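Local coordinates for AB hydrolase-1 domain-containing protein (Streptococcus mutans, PDB 4L9A), which probably hydrolyses carboxylic esters, as an alpha/beta-hydrolase-fold enzyme with carboxylesterase character, at residues G92-D95 and W96-I100; A123-Q126 and I127-Q130; Q160-L163 and R164-K167. All coordinates share one frame; numbering follows the deposited sequence.

Contact 1 (G92-D95 and W96-I100); sequences GLRD and WVNAI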
# COMPACT_ATOMS: atom_id res chain seq x y z
N GLY A 92 1.76 -16.51 -6.36
CA GLY A 92 2.84 -15.67 -6.86
C GLY A 92 2.35 -14.26 -7.05
O GLY A 92 1.13 -14.03 -7.07
N LEU A 93 3.27 -13.30 -7.18
CA LEU A 93 2.88 -11.91 -7.38
C LEU A 93 1.93 -11.80 -8.58
O LEU A 93 0.99 -11.02 -8.59
CB LEU A 93 4.10 -11.01 -7.60
CG LEU A 93 3.81 -9.51 -7.76
CD1 LEU A 93 3.02 -8.97 -6.56
CD2 LEU A 93 5.11 -8.69 -8.00
N ARG A 94 2.20 -12.61 -9.60
CA ARG A 94 1.37 -12.62 -10.79
C ARG A 94 -0.07 -12.99 -10.43
O ARG A 94 -1.03 -12.44 -11.00
CB ARG A 94 1.91 -13.63 -11.81
CG ARG A 94 1.03 -13.78 -13.05
CD ARG A 94 1.30 -15.09 -13.80
NE ARG A 94 0.70 -16.25 -13.13
CZ ARG A 94 -0.38 -16.89 -13.57
NH1 ARG A 94 -0.98 -16.49 -14.68
NH2 ARG A 94 -0.85 -17.93 -12.90
N ASP A 95 -0.21 -13.92 -9.50
CA ASP A 95 -1.54 -14.37 -9.08
C ASP A 95 -2.27 -13.23 -8.37
O ASP A 95 -3.44 -12.95 -8.65
CB ASP A 95 -1.45 -15.63 -8.19
CG ASP A 95 -0.82 -16.81 -8.93
OD1 ASP A 95 -1.30 -17.16 -10.03
OD2 ASP A 95 0.16 -17.39 -8.41
N TRP A 96 -1.56 -12.57 -7.46
CA TRP A 96 -2.15 -11.47 -6.70
C TRP A 96 -2.48 -10.31 -7.64
O TRP A 96 -3.56 -9.72 -7.55
CB TRP A 96 -1.23 -11.07 -5.56
CG TRP A 96 -1.62 -9.87 -4.76
CD1 TRP A 96 -0.81 -8.84 -4.40
CD2 TRP A 96 -2.91 -9.59 -4.19
NE1 TRP A 96 -1.51 -7.93 -3.65
CE2 TRP A 96 -2.80 -8.36 -3.51
CE3 TRP A 96 -4.14 -10.25 -4.19
CZ2 TRP A 96 -3.88 -7.78 -2.83
CZ3 TRP A 96 -5.22 -9.67 -3.54
CH2 TRP A 96 -5.07 -8.45 -2.85
N VAL A 97 -1.57 -10.00 -8.57
CA VAL A 97 -1.85 -8.99 -9.59
C VAL A 97 -3.07 -9.32 -10.46
O VAL A 97 -3.89 -8.45 -10.75
CB VAL A 97 -0.61 -8.72 -10.48
CG1 VAL A 97 -0.98 -7.85 -11.69
CG2 VAL A 97 0.48 -8.03 -9.67
N ASN A 98 -3.20 -10.58 -10.89
CA ASN A 98 -4.38 -11.01 -11.64
C ASN A 98 -5.66 -10.86 -10.83
O ASN A 98 -6.69 -10.47 -11.36
CB ASN A 98 -4.23 -12.45 -12.20
CG ASN A 98 -3.24 -12.52 -13.35
OD1 ASN A 98 -2.91 -11.49 -13.95
ND2 ASN A 98 -2.75 -13.72 -13.67
N ALA A 99 -5.59 -11.14 -9.53
CA ALA A 99 -6.77 -10.98 -8.68
C ALA A 99 -7.16 -9.50 -8.59
O ALA A 99 -8.33 -9.15 -8.70
CB ALA A 99 -6.51 -11.54 -7.30
N ILE A 100 -6.17 -8.63 -8.42
CA ILE A 100 -6.45 -7.20 -8.37
C ILE A 100 -7.06 -6.69 -9.67
O ILE A 100 -8.02 -5.92 -9.64
CB ILE A 100 -5.19 -6.37 -7.99
CG1 ILE A 100 -4.75 -6.74 -6.58
CG2 ILE A 100 -5.47 -4.88 -8.10
CD1 ILE A 100 -3.39 -6.16 -6.17
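Over one face of the Arg94 guanidinium lies the amide nitrogen of Asn98, ND2 standing 3.4 Å from NH1 with the two planes nearly perpendicular, 89° apart. Both atoms are donors, so this is a packing contact and no hydrogen bond joins them. On another side of the helix, Ile100 CD1 stands 3.4 Å above one face of the Trp96 ring, offset toward its rim, while Leu93 CD1 approaches the ring edge, 4.4 Å from Trp96 CD1. With its CG anti to the backbone N (chi1 174°), Trp96 swings its indole toward the loop residues Ala77 and Pro78 and toward Ile75 of strand 71-75.

These residues form the first turns of helix 93-106, one of the helices that flank the sheet of the alpha/beta hydrolase fold. Gly92 is the N-cap, and the third helical residue, Asp95, accepts its N-H at OD2 (2.7 Å) through the anti lone pair. This is one half of a capping box; glycine has no side chain to return the bond. A negative charge here would probably be stabilised by the helix N-terminus. OD1 makes a salt bridge to Arg94 NH2 at 3.0 Å, so each carboxylate oxygen has a partner; the bend of the arginine at chi3 (77°) turns the guanidinium back toward it. Leu93 and Val97 bring branched apolar side chains to the buried flank, Leu93 CG meeting Val97 CG2 at 4.1 Å. Beneath them the backbone runs regularly, Val97 N donating to Leu93 O at 2.8 Å.

Contact 2 (A123-Q126 and I127-Q130); sequences AALQ and IMNQ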
# COMPACT_ATOMS: atom_id res chain seq x y z
N ALA A 123 3.11 -5.00 -6.39
CA ALA A 123 1.89 -5.20 -7.17
C ALA A 123 1.61 -3.97 -8.04
O ALA A 123 1.25 -4.10 -9.20
CB ALA A 123 0.69 -5.50 -6.25
N ALA A 124 1.78 -2.79 -7.46
CA ALA A 124 1.44 -1.55 -8.16
C ALA A 124 2.19 -1.42 -9.48
O ALA A 124 1.62 -1.01 -10.49
CB ALA A 124 1.73 -0.33 -7.25
N LEU A 125 3.47 -1.77 -9.49
CA LEU A 125 4.24 -1.66 -10.71
C LEU A 125 3.67 -2.57 -11.81
O LEU A 125 3.58 -2.16 -12.97
CB LEU A 125 5.71 -1.98 -10.43
CG LEU A 125 6.41 -0.90 -9.59
CD1 LEU A 125 7.69 -1.44 -8.97
CD2 LEU A 125 6.69 0.33 -10.48
N GLN A 126 3.28 -3.78 -11.45
CA GLN A 126 2.74 -4.72 -12.44
C GLN A 126 1.36 -4.27 -12.92
O GLN A 126 1.06 -4.35 -14.10
CB GLN A 126 2.66 -6.13 -11.87
CG GLN A 126 3.96 -6.59 -11.23
CD GLN A 126 5.09 -6.70 -12.23
OE1 GLN A 126 4.85 -6.79 -13.43
NE2 GLN A 126 6.32 -6.69 -11.74
N ILE A 127 0.53 -3.82 -11.99
CA ILE A 127 -0.80 -3.31 -12.31
C ILE A 127 -0.76 -2.20 -13.37
O ILE A 127 -1.47 -2.24 -14.37
CB ILE A 127 -1.51 -2.80 -11.03
CG1 ILE A 127 -1.72 -3.96 -10.05
CG2 ILE A 127 -2.83 -2.13 -11.38
CD1 ILE A 127 -2.06 -3.52 -8.65
N MSE A 128 0.09 -1.20 -13.15
CA MSE A 128 0.16 -0.08 -14.07
C MSE A 128 0.70 -0.52 -15.43
O MSE A 128 0.34 0.03 -16.46
CB MSE A 128 1.02 1.05 -13.49
CG MSE A 128 0.47 1.61 -12.19
SE MSE A 128 1.53 3.15 -11.51
CE MSE A 128 3.05 2.16 -10.75
N ASN A 129 1.55 -1.54 -15.43
CA ASN A 129 2.11 -2.07 -16.67
C ASN A 129 1.13 -2.98 -17.43
O ASN A 129 1.25 -3.15 -18.64
CB ASN A 129 3.44 -2.79 -16.36
CG ASN A 129 4.10 -3.37 -17.58
OD1 ASN A 129 4.58 -2.65 -18.46
ND2 ASN A 129 4.17 -4.70 -17.64
N GLN A 130 0.14 -3.55 -16.73
CA GLN A 130 -0.73 -4.55 -17.35
C GLN A 130 -2.19 -4.16 -17.54
O GLN A 130 -2.89 -4.75 -18.36
CB GLN A 130 -0.69 -5.86 -16.57
CG GLN A 130 0.68 -6.48 -16.38
CD GLN A 130 0.61 -7.75 -15.56
OE1 GLN A 130 -0.37 -8.50 -15.64
NE2 GLN A 130 1.64 -7.99 -14.75
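The last two turns of helix 120-130 are stitched by i to i+4 backbone bonds that weaken toward the C-terminus, from a nearly linear Ile127 N to Ala123 O (2.9 Å) to a weak one from Gln130 N to Gln126 O (121° at the hydrogen). On the flank facing helix 93-106, Ala123 is small enough for Ile127 to lie back along the preceding turn: Ile127 CG1 sits beside its own backbone N, and Ile127 CD1 reaches Ala123 CB at 4.2 Å. The Ile127 side chain also meets Phe104 of helix 93-106.

Toward the sheet, the selenomethionine Met128 bends at its last torsion (chi3 -77°), which brings the methyl CE back over the preceding turn. There it touches Leu125 CD2 at 4.1 Å and approaches the small Ala124 CB at 4.5 Å. Ala124 and Met128 also rest on Leu114 and Phe138, from strands 111-117 and 134-141. This is the helix of a beta-alpha-beta crossover, and its apolar stripe packs over the two adjacent strands. It probably corresponds to the helix that follows the turn where alpha/beta hydrolases carry the nucleophile elbow.

Glutamines occupy the more polar flank. Gln130, extended beyond CG, sends its NE2 alongside Gln126, 3.6 Å from Gln126 CB, with the two amide planes 64° apart. The Gln126 amide is engaged outside the helix, its NE2 through a weak hydrogen bond to Thr227 OG1. Chemically, then, the contact divides by side: alanine and flexible or branched apolar chains adapt the helix closely to strands and a neighbouring helix, whereas Gln126 offers methylenes for packing and a polar end for bonding beyond the helix.

Contact 3 (Q160-L163 and R164-K167); sequences QLAL and RRQK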
# COMPACT_ATOMS: atom_id res chain seq x y z
N GLN A 160 20.03 3.49 10.55
CA GLN A 160 18.88 3.97 11.30
C GLN A 160 17.73 2.96 11.39
O GLN A 160 17.06 2.86 12.41
CB GLN A 160 18.41 5.37 10.86
CG GLN A 160 18.35 5.65 9.35
CD GLN A 160 19.72 5.69 8.68
OE1 GLN A 160 20.23 4.66 8.27
NE2 GLN A 160 20.31 6.88 8.57
N LEU A 161 17.52 2.18 10.33
CA LEU A 161 16.50 1.14 10.37
C LEU A 161 16.95 -0.01 11.25
O LEU A 161 16.15 -0.61 11.98
CB LEU A 161 16.17 0.65 8.96
CG LEU A 161 15.55 1.70 8.05
CD1 LEU A 161 15.37 1.14 6.65
CD2 LEU A 161 14.20 2.18 8.62
N ALA A 162 18.25 -0.32 11.20
CA ALA A 162 18.81 -1.40 12.01
C ALA A 162 18.64 -1.08 13.49
O ALA A 162 18.31 -1.96 14.29
CB ALA A 162 20.28 -1.62 11.68
N LEU A 163 18.85 0.18 13.86
CA LEU A 163 18.71 0.60 15.24
C LEU A 163 17.24 0.59 15.68
O LEU A 163 16.92 0.17 16.80
CB LEU A 163 19.34 1.98 15.45
CG LEU A 163 20.87 2.01 15.41
CD1 LEU A 163 21.39 3.45 15.35
CD2 LEU A 163 21.44 1.27 16.60
N ARG A 164 16.35 1.03 14.80
CA ARG A 164 14.94 1.05 15.14
C ARG A 164 14.43 -0.36 15.43
O ARG A 164 13.77 -0.59 16.45
CB ARG A 164 14.11 1.72 14.04
CG ARG A 164 14.47 3.19 13.78
CD ARG A 164 13.57 3.76 12.68
NE ARG A 164 13.92 5.13 12.31
CZ ARG A 164 13.32 5.82 11.35
NH1 ARG A 164 12.32 5.27 10.65
NH2 ARG A 164 13.71 7.06 11.08
N ARG A 165 14.75 -1.31 14.55
CA ARG A 165 14.32 -2.69 14.71
C ARG A 165 14.91 -3.31 15.96
O ARG A 165 14.28 -4.13 16.63
CB ARG A 165 14.74 -3.52 13.49
CG ARG A 165 15.97 -4.38 13.72
CD ARG A 165 16.82 -4.44 12.46
NE ARG A 165 18.01 -5.28 12.58
CZ ARG A 165 18.11 -6.51 12.09
NH1 ARG A 165 17.09 -7.06 11.45
NH2 ARG A 165 19.24 -7.20 12.24
N GLN A 166 16.13 -2.90 16.28
CA GLN A 166 16.83 -3.51 17.40
C GLN A 166 16.23 -3.04 18.71
O GLN A 166 16.26 -3.75 19.72
CB GLN A 166 18.32 -3.19 17.33
CG GLN A 166 18.73 -1.98 18.15
CD GLN A 166 19.85 -2.31 19.10
OE1 GLN A 166 21.02 -2.37 18.69
NE2 GLN A 166 19.52 -2.55 20.37
N LYS A 167 15.66 -1.83 18.70
CA LYS A 167 14.99 -1.29 19.88
C LYS A 167 13.72 -2.08 20.19
O LYS A 167 13.33 -2.22 21.36
CB LYS A 167 14.64 0.18 19.66
CG LYS A 167 14.05 0.85 20.89
CD LYS A 167 13.77 2.32 20.65
CE LYS A 167 13.47 3.03 21.96
NZ LYS A 167 12.37 2.37 22.70
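This is a local, largely solvent-facing contact within the short helix 159-167 of an alpha/beta hydrolase, its centre about 22 Å from the centre of the chain. Helices 146-151 to 188-206 lie between strands 134-141 and 235-239, where many enzymes of this fold carry a cap or lid, and helix 159-167 is probably part of one. Its turns are held by i to i+4 bonds, of which Arg165 N to Leu161 O is the straightest (3.0 Å, 170°).

Leu161 is the buried residue here, and its CD2 lies 4.1 Å from Arg164 NH1, an apolar branch beside a charged group. Arg164 suits this border because its extended aliphatic chain can follow the helix while its guanidinium reaches a salt bridge from NH2 to Glu240 OE1; it also touches Phe242, as does Gln160. Leu163 CD2 passes 4.2 Å from Gln166 OE1.

The small Ala162 leaves room for the exposed Arg165 chain, modelled with unusual torsions, to lie along the turn. Arg165 NE approaches Ala162 CB at 4.4 Å, and Ala162 O lies at the edge of the guanidinium, in its plane, 3.7 Å from Arg165 NE.

From the N terminus the three contacts follow in series, with none nested and none crossing; each joins consecutive helical turns, so none closes a loop beyond a turn. Contact 1 starts helix 93-106, after which the chain runs through strand 111-117 into helix 120-130 and contact 2. These two touch side by side, with Val97 CG2 3.6 Å from Gln126 CB and Ile100 CG2 3.7 Å from Ile127 CD1, tying the two helices together beside the sheet. Strand 134-141 then leads on toward contact 3 in helix 159-167, which stands apart: its nearest atoms are about 20 Å from contact 1 and about 18 Å from contact 2.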